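Local coordinates for uncharacterized protein (Methanothermobacter thermautotrophicus, PDB 1L1S) that is of unknown function but belongs to the DsrE/DsrF-like family, whose characterised members take part in sulfur metabolism and sulfur transfer, at residues H9-D14 and V40-G45; Y4-H9 and V35-V40. All blocks are in the same frame, centred on the assembly; numbering follows the deposited sequence.

Contact 1: H9-D14 and V40-G45; sequences HIDEDD and VAYSMG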
ATOM      1  N   HIS A   9       1.947   6.051   4.951  1.00 13.14           N
ATOM      2  CA  HIS A   9       3.163   5.258   4.992  1.00 14.19           C
ATOM      3  C   HIS A   9       4.038   5.612   3.810  1.00 15.19           C
ATOM      4  O   HIS A   9       3.602   5.535   2.671  1.00 15.46           O
ATOM      5  CB  HIS A   9       2.753   3.780   4.957  1.00 14.59           C
ATOM      6  CG  HIS A   9       3.861   2.817   4.667  1.00 15.79           C
ATOM      7  ND1 HIS A   9       3.633   1.463   4.532  1.00 15.69           N
ATOM      8  CD2 HIS A   9       5.188   2.995   4.464  1.00 16.61           C
ATOM      9  CE1 HIS A   9       4.768   0.849   4.255  1.00 14.45           C
ATOM     10  NE2 HIS A   9       5.728   1.754   4.206  1.00 17.21           N
ATOM     11  N   ILE A  10       5.264   6.030   4.089  1.00 15.62           N
ATOM     12  CA  ILE A  10       6.208   6.331   3.025  1.00 16.33           C
ATOM     13  C   ILE A  10       7.578   5.765   3.404  1.00 17.16           C
ATOM     14  O   ILE A  10       8.055   5.977   4.513  1.00 17.64           O
ATOM     15  CB  ILE A  10       6.296   7.842   2.770  1.00 16.95           C
ATOM     16  CG1 ILE A  10       7.150   8.105   1.536  1.00 17.55           C
ATOM     17  CG2 ILE A  10       6.846   8.575   3.994  1.00 16.18           C
ATOM     18  CD1 ILE A  10       7.166   9.568   1.153  1.00 18.81           C
ATOM     19  N   ASP A  11       8.190   5.009   2.500  1.00 17.50           N
ATOM     20  CA  ASP A  11       9.503   4.443   2.776  1.00 18.94           C
ATOM     21  C   ASP A  11      10.519   4.709   1.661  1.00 20.68           C
ATOM     22  O   ASP A  11      11.545   4.037   1.569  1.00 21.19           O
ATOM     23  CB  ASP A  11       9.393   2.935   3.072  1.00 18.21           C
ATOM     24  CG  ASP A  11       8.624   2.163   1.991  1.00 17.95           C
ATOM     25  OD1 ASP A  11       8.070   1.084   2.313  1.00 18.60           O
ATOM     26  OD2 ASP A  11       8.575   2.615   0.829  1.00 16.63           O
ATOM     27  N   GLU A  12      10.227   5.694   0.822  1.00 21.82           N
ATOM     28  CA  GLU A  12      11.116   6.076  -0.280  1.00 25.07           C
ATOM     29  C   GLU A  12      11.259   7.590  -0.194  1.00 25.53           C
ATOM     30  O   GLU A  12      10.468   8.245   0.481  1.00 25.36           O
ATOM     31  CB  GLU A  12      10.495   5.691  -1.634  1.00 26.32           C
ATOM     32  CG  GLU A  12      10.036   4.230  -1.696  1.00 32.11           C
ATOM     33  CD  GLU A  12       9.131   3.916  -2.891  1.00 33.99           C
ATOM     34  OE1 GLU A  12       9.656   3.637  -3.995  1.00 35.90           O
ATOM     35  OE2 GLU A  12       7.889   3.952  -2.723  1.00 34.84           O
ATOM     36  N   ASP A  13      12.260   8.154  -0.862  1.00 26.73           N
ATOM     37  CA  ASP A  13      12.427   9.602  -0.823  1.00 28.40           C
ATOM     38  C   ASP A  13      12.518  10.235  -2.208  1.00 27.95           C
ATOM     39  O   ASP A  13      12.912  11.392  -2.342  1.00 27.75           O
ATOM     40  CB  ASP A  13      13.645   9.986   0.029  1.00 29.36           C
ATOM     41  CG  ASP A  13      14.962   9.534  -0.578  1.00 31.36           C
ATOM     42  OD1 ASP A  13      14.977   8.542  -1.334  1.00 31.87           O
ATOM     43  OD2 ASP A  13      16.000  10.163  -0.277  1.00 34.43           O
ATOM     44  N   ASP A  14      12.150   9.477  -3.239  1.00 28.27           N
ATOM     45  CA  ASP A  14      12.169  10.019  -4.592  1.00 28.29           C
ATOM     46  C   ASP A  14      11.134  11.149  -4.640  1.00 27.08           C
ATOM     47  O   ASP A  14      10.051  11.056  -4.044  1.00 25.34           O
ATOM     48  CB  ASP A  14      11.871   8.922  -5.630  1.00 29.96           C
ATOM     49  CG  ASP A  14      10.449   8.410  -5.561  1.00 32.90           C
ATOM     50  OD1 ASP A  14       9.570   9.000  -6.226  1.00 34.09           O
ATOM     51  OD2 ASP A  14      10.207   7.413  -4.837  1.00 34.98           O
ATOM     52  N   VAL A  40       3.981   8.224   8.770  1.00 15.29           N
ATOM     53  CA  VAL A  40       5.054   7.361   9.218  1.00 15.40           C
ATOM     54  C   VAL A  40       6.037   7.129   8.081  1.00 16.98           C
ATOM     55  O   VAL A  40       5.690   6.558   7.039  1.00 16.66           O
ATOM     56  CB  VAL A  40       4.518   5.991   9.687  1.00 16.14           C
ATOM     57  CG1 VAL A  40       5.688   5.095  10.126  1.00 13.56           C
ATOM     58  CG2 VAL A  40       3.533   6.178  10.826  1.00 13.78           C
ATOM     59  N   ALA A  41       7.270   7.565   8.300  1.00 17.48           N
ATOM     60  CA  ALA A  41       8.312   7.436   7.306  1.00 19.81           C
ATOM     61  C   ALA A  41       9.456   6.600   7.848  1.00 21.81           C
ATOM     62  O   ALA A  41       9.936   6.848   8.960  1.00 24.50           O
ATOM     63  CB  ALA A  41       8.826   8.814   6.928  1.00 19.41           C
ATOM     64  N   TYR A  42       9.878   5.593   7.091  1.00 21.66           N
ATOM     65  CA  TYR A  42      11.014   4.790   7.520  1.00 22.26           C
ATOM     66  C   TYR A  42      11.897   4.494   6.310  1.00 21.58           C
ATOM     67  O   TYR A  42      11.560   4.884   5.194  1.00 21.58           O
ATOM     68  CB  TYR A  42      10.567   3.523   8.271  1.00 22.41           C
ATOM     69  CG  TYR A  42       9.694   2.538   7.520  1.00 23.56           C
ATOM     70  CD1 TYR A  42      10.251   1.613   6.633  1.00 24.85           C
ATOM     71  CD2 TYR A  42       8.317   2.493   7.739  1.00 23.63           C
ATOM     72  CE1 TYR A  42       9.454   0.659   5.986  1.00 25.09           C
ATOM     73  CE2 TYR A  42       7.508   1.543   7.094  1.00 25.28           C
ATOM     74  CZ  TYR A  42       8.085   0.630   6.221  1.00 26.81           C
ATOM     75  OH  TYR A  42       7.293  -0.309   5.576  1.00 29.18           O
ATOM     76  N   SER A  43      13.027   3.833   6.540  1.00 22.31           N
ATOM     77  CA  SER A  43      13.997   3.551   5.490  1.00 22.79           C
ATOM     78  C   SER A  43      14.353   4.881   4.830  1.00 23.86           C
ATOM     79  O   SER A  43      14.446   5.912   5.506  1.00 24.05           O
ATOM     80  CB  SER A  43      13.431   2.576   4.459  1.00 23.71           C
ATOM     81  OG  SER A  43      14.383   2.308   3.433  1.00 24.63           O
HETATM   82  N   MSE A  44      14.528   4.878   3.517  1.00 24.95           N
HETATM   83  CA  MSE A  44      14.890   6.093   2.801  1.00 26.66           C
HETATM   84  C   MSE A  44      13.898   7.216   3.065  1.00 25.64           C
HETATM   85  O   MSE A  44      14.243   8.396   2.999  1.00 24.53           O
HETATM   86  CB  MSE A  44      14.975   5.799   1.305  1.00 31.98           C
HETATM   87  CG  MSE A  44      16.099   4.827   0.958  1.00 39.41           C
HETATM   88 SE   MSE A  44      17.801   5.508   1.630  1.00 51.04          SE
HETATM   89  CE  MSE A  44      18.104   6.842   0.235  1.00 46.39           C
ATOM     90  N   GLY A  45      12.663   6.834   3.370  1.00 24.75           N
ATOM     91  CA  GLY A  45      11.631   7.813   3.658  1.00 23.45           C
ATOM     92  C   GLY A  45      11.960   8.776   4.791  1.00 22.73           C
ATOM     93  O   GLY A  45      11.476   9.905   4.806  1.00 22.46           O
TER
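His9 and Tyr42 bring their side chains together at the C-terminal ends of two parallel strands, where the chains leave the sheet. The ring centroids lie 4.9 Å apart with planes at 32°, an oblique pairing of the two rings. His9 NE2 comes within 2.9 Å of Tyr42 OH. The same nitrogen donates to Asp11 OD1 at 3.1 Å, reaching it from above the carboxylate plane. His9 ND1, in turn, is hydrogen-bonded to Tyr110 OH, so the imidazole is gripped at both nitrogens. Tyr42 CG sits between its backbone N and carbonyl carbon (chi1 60°), and the ring beyond it has Asp11 CB over one face, offset toward the rim, a CH-pi contact 25° off the ring normal.

Two backbone hydrogen bonds carry the parallel pairing to its end: Ile10 N to Val40 O at 3.0 Å and Tyr42 N to Ile10 O at 3.2 Å. Beyond them the link passes to CA-H...O contacts, with Asp11 CA 3.2 Å from Tyr42 O and Gly45 CA facing Glu12 O. Gly45, which has no side chain, lets its backbone lie close against Asp11 and Glu12.

Apolar packing is confined mainly to Ile10 CG2 against Ala41 CB, 3.5 Å apart. Farther out, Asp13 CB touches the carbonyl O of selenomethionine Met44 at 3.4 Å. Leu20 of a second subunit packs on Asp11, Tyr42 and Ser43, placing these strand ends at a subunit interface.

Helix 96-105 covers the Val40 and His9 side through Ile100, while Ile10 packs on Leu21 of helix 15-31, which Asp14 caps. The strand pair is flanked by strand 68-72, where Cys70 bonds to the backbone of Ala41, and by strand 109-111, where Ile111 bonds to that of His9.

Contact 2: Y4-H9 and V35-V40; sequences YRVVFH and VRIEVV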
ATOM      1  N   TYR A   4     -12.568  11.019  11.354  1.00 26.11           N
ATOM      2  CA  TYR A   4     -11.607  10.207  10.615  1.00 24.44           C
ATOM      3  C   TYR A   4     -10.185  10.243  11.149  1.00 23.89           C
ATOM      4  O   TYR A   4      -9.691  11.278  11.604  1.00 23.38           O
ATOM      5  CB  TYR A   4     -11.594  10.591   9.135  1.00 24.42           C
ATOM      6  CG  TYR A   4     -12.913  10.375   8.447  1.00 24.56           C
ATOM      7  CD1 TYR A   4     -13.765  11.445   8.189  1.00 26.04           C
ATOM      8  CD2 TYR A   4     -13.319   9.100   8.059  1.00 23.24           C
ATOM      9  CE1 TYR A   4     -14.994  11.256   7.553  1.00 25.90           C
ATOM     10  CE2 TYR A   4     -14.542   8.896   7.428  1.00 24.67           C
ATOM     11  CZ  TYR A   4     -15.374   9.982   7.176  1.00 25.40           C
ATOM     12  OH  TYR A   4     -16.574   9.806   6.537  1.00 25.98           O
ATOM     13  N   ARG A   5      -9.540   9.086  11.083  1.00 22.35           N
ATOM     14  CA  ARG A   5      -8.169   8.922  11.549  1.00 21.53           C
ATOM     15  C   ARG A   5      -7.418   8.133  10.491  1.00 20.10           C
ATOM     16  O   ARG A   5      -7.830   7.030  10.106  1.00 19.69           O
ATOM     17  CB  ARG A   5      -8.158   8.154  12.868  1.00 21.83           C
ATOM     18  CG  ARG A   5      -8.859   8.866  14.017  1.00 24.00           C
ATOM     19  CD  ARG A   5      -8.972   7.915  15.193  1.00 25.29           C
ATOM     20  NE  ARG A   5      -9.732   6.737  14.795  1.00 27.05           N
ATOM     21  CZ  ARG A   5      -9.817   5.620  15.507  1.00 28.50           C
ATOM     22  NH1 ARG A   5      -9.187   5.516  16.669  1.00 27.82           N
ATOM     23  NH2 ARG A   5     -10.533   4.606  15.044  1.00 29.61           N
ATOM     24  N   VAL A   6      -6.307   8.686  10.031  1.00 18.17           N
ATOM     25  CA  VAL A   6      -5.534   8.029   8.994  1.00 16.43           C
ATOM     26  C   VAL A   6      -4.031   8.196   9.152  1.00 15.62           C
ATOM     27  O   VAL A   6      -3.530   9.260   9.527  1.00 14.62           O
ATOM     28  CB  VAL A   6      -5.978   8.548   7.589  1.00 17.27           C
ATOM     29  CG1 VAL A   6      -6.027  10.041   7.588  1.00 17.41           C
ATOM     30  CG2 VAL A   6      -5.028   8.060   6.495  1.00 15.17           C
ATOM     31  N   VAL A   7      -3.314   7.121   8.859  1.00 14.82           N
ATOM     32  CA  VAL A   7      -1.871   7.125   8.929  1.00 14.41           C
ATOM     33  C   VAL A   7      -1.311   6.808   7.541  1.00 14.06           C
ATOM     34  O   VAL A   7      -1.708   5.814   6.903  1.00 13.58           O
ATOM     35  CB  VAL A   7      -1.353   6.081   9.969  1.00 15.53           C
ATOM     36  CG1 VAL A   7      -1.913   4.708   9.664  1.00 15.15           C
ATOM     37  CG2 VAL A   7       0.164   6.030   9.949  1.00 15.86           C
ATOM     38  N   PHE A   8      -0.418   7.677   7.070  1.00 13.33           N
ATOM     39  CA  PHE A   8       0.239   7.504   5.776  1.00 12.53           C
ATOM     40  C   PHE A   8       1.544   6.782   5.976  1.00 13.18           C
ATOM     41  O   PHE A   8       2.174   6.892   7.025  1.00 12.62           O
ATOM     42  CB  PHE A   8       0.529   8.831   5.094  1.00 12.44           C
ATOM     43  CG  PHE A   8      -0.681   9.491   4.512  1.00 11.89           C
ATOM     44  CD1 PHE A   8      -1.558  10.191   5.320  1.00 11.82           C
ATOM     45  CD2 PHE A   8      -0.930   9.425   3.141  1.00 13.08           C
ATOM     46  CE1 PHE A   8      -2.679  10.830   4.770  1.00 14.54           C
ATOM     47  CE2 PHE A   8      -2.040  10.055   2.575  1.00 12.40           C
ATOM     48  CZ  PHE A   8      -2.914  10.760   3.391  1.00 14.09           C
ATOM     49  N   HIS A   9       1.947   6.051   4.951  1.00 13.14           N
ATOM     50  CA  HIS A   9       3.163   5.258   4.992  1.00 14.19           C
ATOM     51  C   HIS A   9       4.038   5.612   3.810  1.00 15.19           C
ATOM     52  O   HIS A   9       3.602   5.535   2.671  1.00 15.46           O
ATOM     53  CB  HIS A   9       2.753   3.780   4.957  1.00 14.59           C
ATOM     54  CG  HIS A   9       3.861   2.817   4.667  1.00 15.79           C
ATOM     55  ND1 HIS A   9       3.633   1.463   4.532  1.00 15.69           N
ATOM     56  CD2 HIS A   9       5.188   2.995   4.464  1.00 16.61           C
ATOM     57  CE1 HIS A   9       4.768   0.849   4.255  1.00 14.45           C
ATOM     58  NE2 HIS A   9       5.728   1.754   4.206  1.00 17.21           N
ATOM     59  N   VAL A  35     -10.431  15.303  10.398  1.00 27.83           N
ATOM     60  CA  VAL A  35      -9.521  14.181  10.241  1.00 26.06           C
ATOM     61  C   VAL A  35      -8.212  14.355  10.979  1.00 25.08           C
ATOM     62  O   VAL A  35      -7.594  15.420  10.962  1.00 23.54           O
ATOM     63  CB  VAL A  35      -9.188  13.902   8.769  1.00 25.75           C
ATOM     64  CG1 VAL A  35      -8.445  15.088   8.151  1.00 25.64           C
ATOM     65  CG2 VAL A  35      -8.349  12.645   8.677  1.00 25.83           C
ATOM     66  N   ARG A  36      -7.805  13.277  11.627  1.00 23.92           N
ATOM     67  CA  ARG A  36      -6.563  13.249  12.361  1.00 24.17           C
ATOM     68  C   ARG A  36      -5.580  12.504  11.444  1.00 23.13           C
ATOM     69  O   ARG A  36      -5.869  11.403  10.967  1.00 21.53           O
ATOM     70  CB  ARG A  36      -6.785  12.509  13.675  1.00 26.21           C
ATOM     71  CG  ARG A  36      -5.598  12.500  14.591  1.00 28.52           C
ATOM     72  CD  ARG A  36      -6.000  11.973  15.948  1.00 30.48           C
ATOM     73  NE  ARG A  36      -4.830  11.826  16.806  1.00 32.74           N
ATOM     74  CZ  ARG A  36      -4.802  11.083  17.901  1.00 33.44           C
ATOM     75  NH1 ARG A  36      -5.889  10.418  18.282  1.00 33.46           N
ATOM     76  NH2 ARG A  36      -3.677  10.982  18.597  1.00 35.04           N
ATOM     77  N   ILE A  37      -4.432  13.119  11.182  1.00 21.15           N
ATOM     78  CA  ILE A  37      -3.449  12.513  10.295  1.00 19.42           C
ATOM     79  C   ILE A  37      -2.045  12.305  10.865  1.00 19.54           C
ATOM     80  O   ILE A  37      -1.483  13.203  11.491  1.00 18.85           O
ATOM     81  CB  ILE A  37      -3.239  13.360   9.029  1.00 18.94           C
ATOM     82  CG1 ILE A  37      -4.575  13.688   8.354  1.00 18.70           C
ATOM     83  CG2 ILE A  37      -2.321  12.615   8.065  1.00 17.60           C
ATOM     84  CD1 ILE A  37      -4.402  14.523   7.067  1.00 18.24           C
ATOM     85  N   GLU A  38      -1.474  11.130  10.591  1.00 18.34           N
ATOM     86  CA  GLU A  38      -0.108  10.816  10.986  1.00 17.08           C
ATOM     87  C   GLU A  38       0.635  10.305   9.769  1.00 15.93           C
ATOM     88  O   GLU A  38       0.078   9.573   8.954  1.00 16.04           O
ATOM     89  CB  GLU A  38      -0.056   9.755  12.082  1.00 17.87           C
ATOM     90  CG  GLU A  38      -0.665  10.208  13.401  1.00 20.22           C
ATOM     91  CD  GLU A  38      -0.335   9.265  14.545  1.00 20.90           C
ATOM     92  OE1 GLU A  38      -0.109   8.060  14.275  1.00 20.23           O
ATOM     93  OE2 GLU A  38      -0.311   9.730  15.707  1.00 21.26           O
ATOM     94  N   VAL A  39       1.893  10.706   9.641  1.00 15.21           N
ATOM     95  CA  VAL A  39       2.726  10.281   8.529  1.00 14.47           C
ATOM     96  C   VAL A  39       3.930   9.517   9.084  1.00 15.98           C
ATOM     97  O   VAL A  39       4.783  10.087   9.779  1.00 15.29           O
ATOM     98  CB  VAL A  39       3.229  11.482   7.708  1.00 15.14           C
ATOM     99  CG1 VAL A  39       4.107  11.006   6.587  1.00 13.24           C
ATOM    100  CG2 VAL A  39       2.059  12.265   7.144  1.00 14.10           C
ATOM    101  N   VAL A  40       3.981   8.224   8.770  1.00 15.29           N
ATOM    102  CA  VAL A  40       5.054   7.361   9.218  1.00 15.40           C
ATOM    103  C   VAL A  40       6.037   7.129   8.081  1.00 16.98           C
ATOM    104  O   VAL A  40       5.690   6.558   7.039  1.00 16.66           O
ATOM    105  CB  VAL A  40       4.518   5.991   9.687  1.00 16.14           C
ATOM    106  CG1 VAL A  40       5.688   5.095  10.126  1.00 13.56           C
ATOM    107  CG2 VAL A  40       3.533   6.178  10.826  1.00 13.78           C
TER
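Phe8 meets Ile37 across two parallel strands whose axes, taken over 4-9 and 35-40, approach to 4.5 Å at an angle of 18°. In Phe8, CG is anti to the carbonyl carbon (chi1 -75°), beside the backbone N that bonds to Glu38 O. Its CB lies 4.0 Å from Glu38 O, with Val39 CG2 a little farther off. Farther out, CD1 touches Ile37 CG2 at 3.7 Å and CE1 lies beside the same methyl. Both Ile37 CG2 and Glu38 O are met at the ring edge, and Leu21, Asn24 and Leu28 of helix 15-31 also pack on Phe8.

The same face continues through Val6, whose CG1 reaches Val35 CG2 at 3.7 Å and then Ile37 CG1. On the other face Val7 CG2 and Val40 CG2 are pressed to 3.5 Å, tight for two methyls. Glu38, also there, is buried but satisfied: its carboxylate forms salt bridges with Arg68 and Arg103 and a hydrogen bond with His99.

Five backbone hydrogen bonds alternate in direction, from Arg36 N to Tyr4 O at 2.7 Å through to Val40 N to Phe8 O at 2.8 Å. Val6 and Phe8 thus use both N and O toward strand 35-40 and Tyr4 its O, whereas Arg5, Val7 and His9 bond to strand 109-111. This is the parallel pairing of the beta-alpha-beta unit 4-10, 15-31, 35-41, in an alpha/beta fold of the DsrE/DsrF-like family.

Contacts 1 and 2 are successive parts of one strand pair, with centres about 15 Å apart. They share His9 and Val40, where the regular pairing of 4-9 with 35-40 passes into the strand ends and loops of 9-14 with 40-45. Contact 2 supplies the continuous backbone bonding and one largely apolar face, with Val6, Phe8, Val35, Ile37 and Val39, and a mixed one; contact 1 gathers polar side chains at the C-terminal end of the strands. In parallel alpha/beta folds that end commonly carries the functional site, but no ligand or active site is established here. A second subunit packs on contact 1, including the shared His9, while a third touches Tyr4 and Val6 of contact 2.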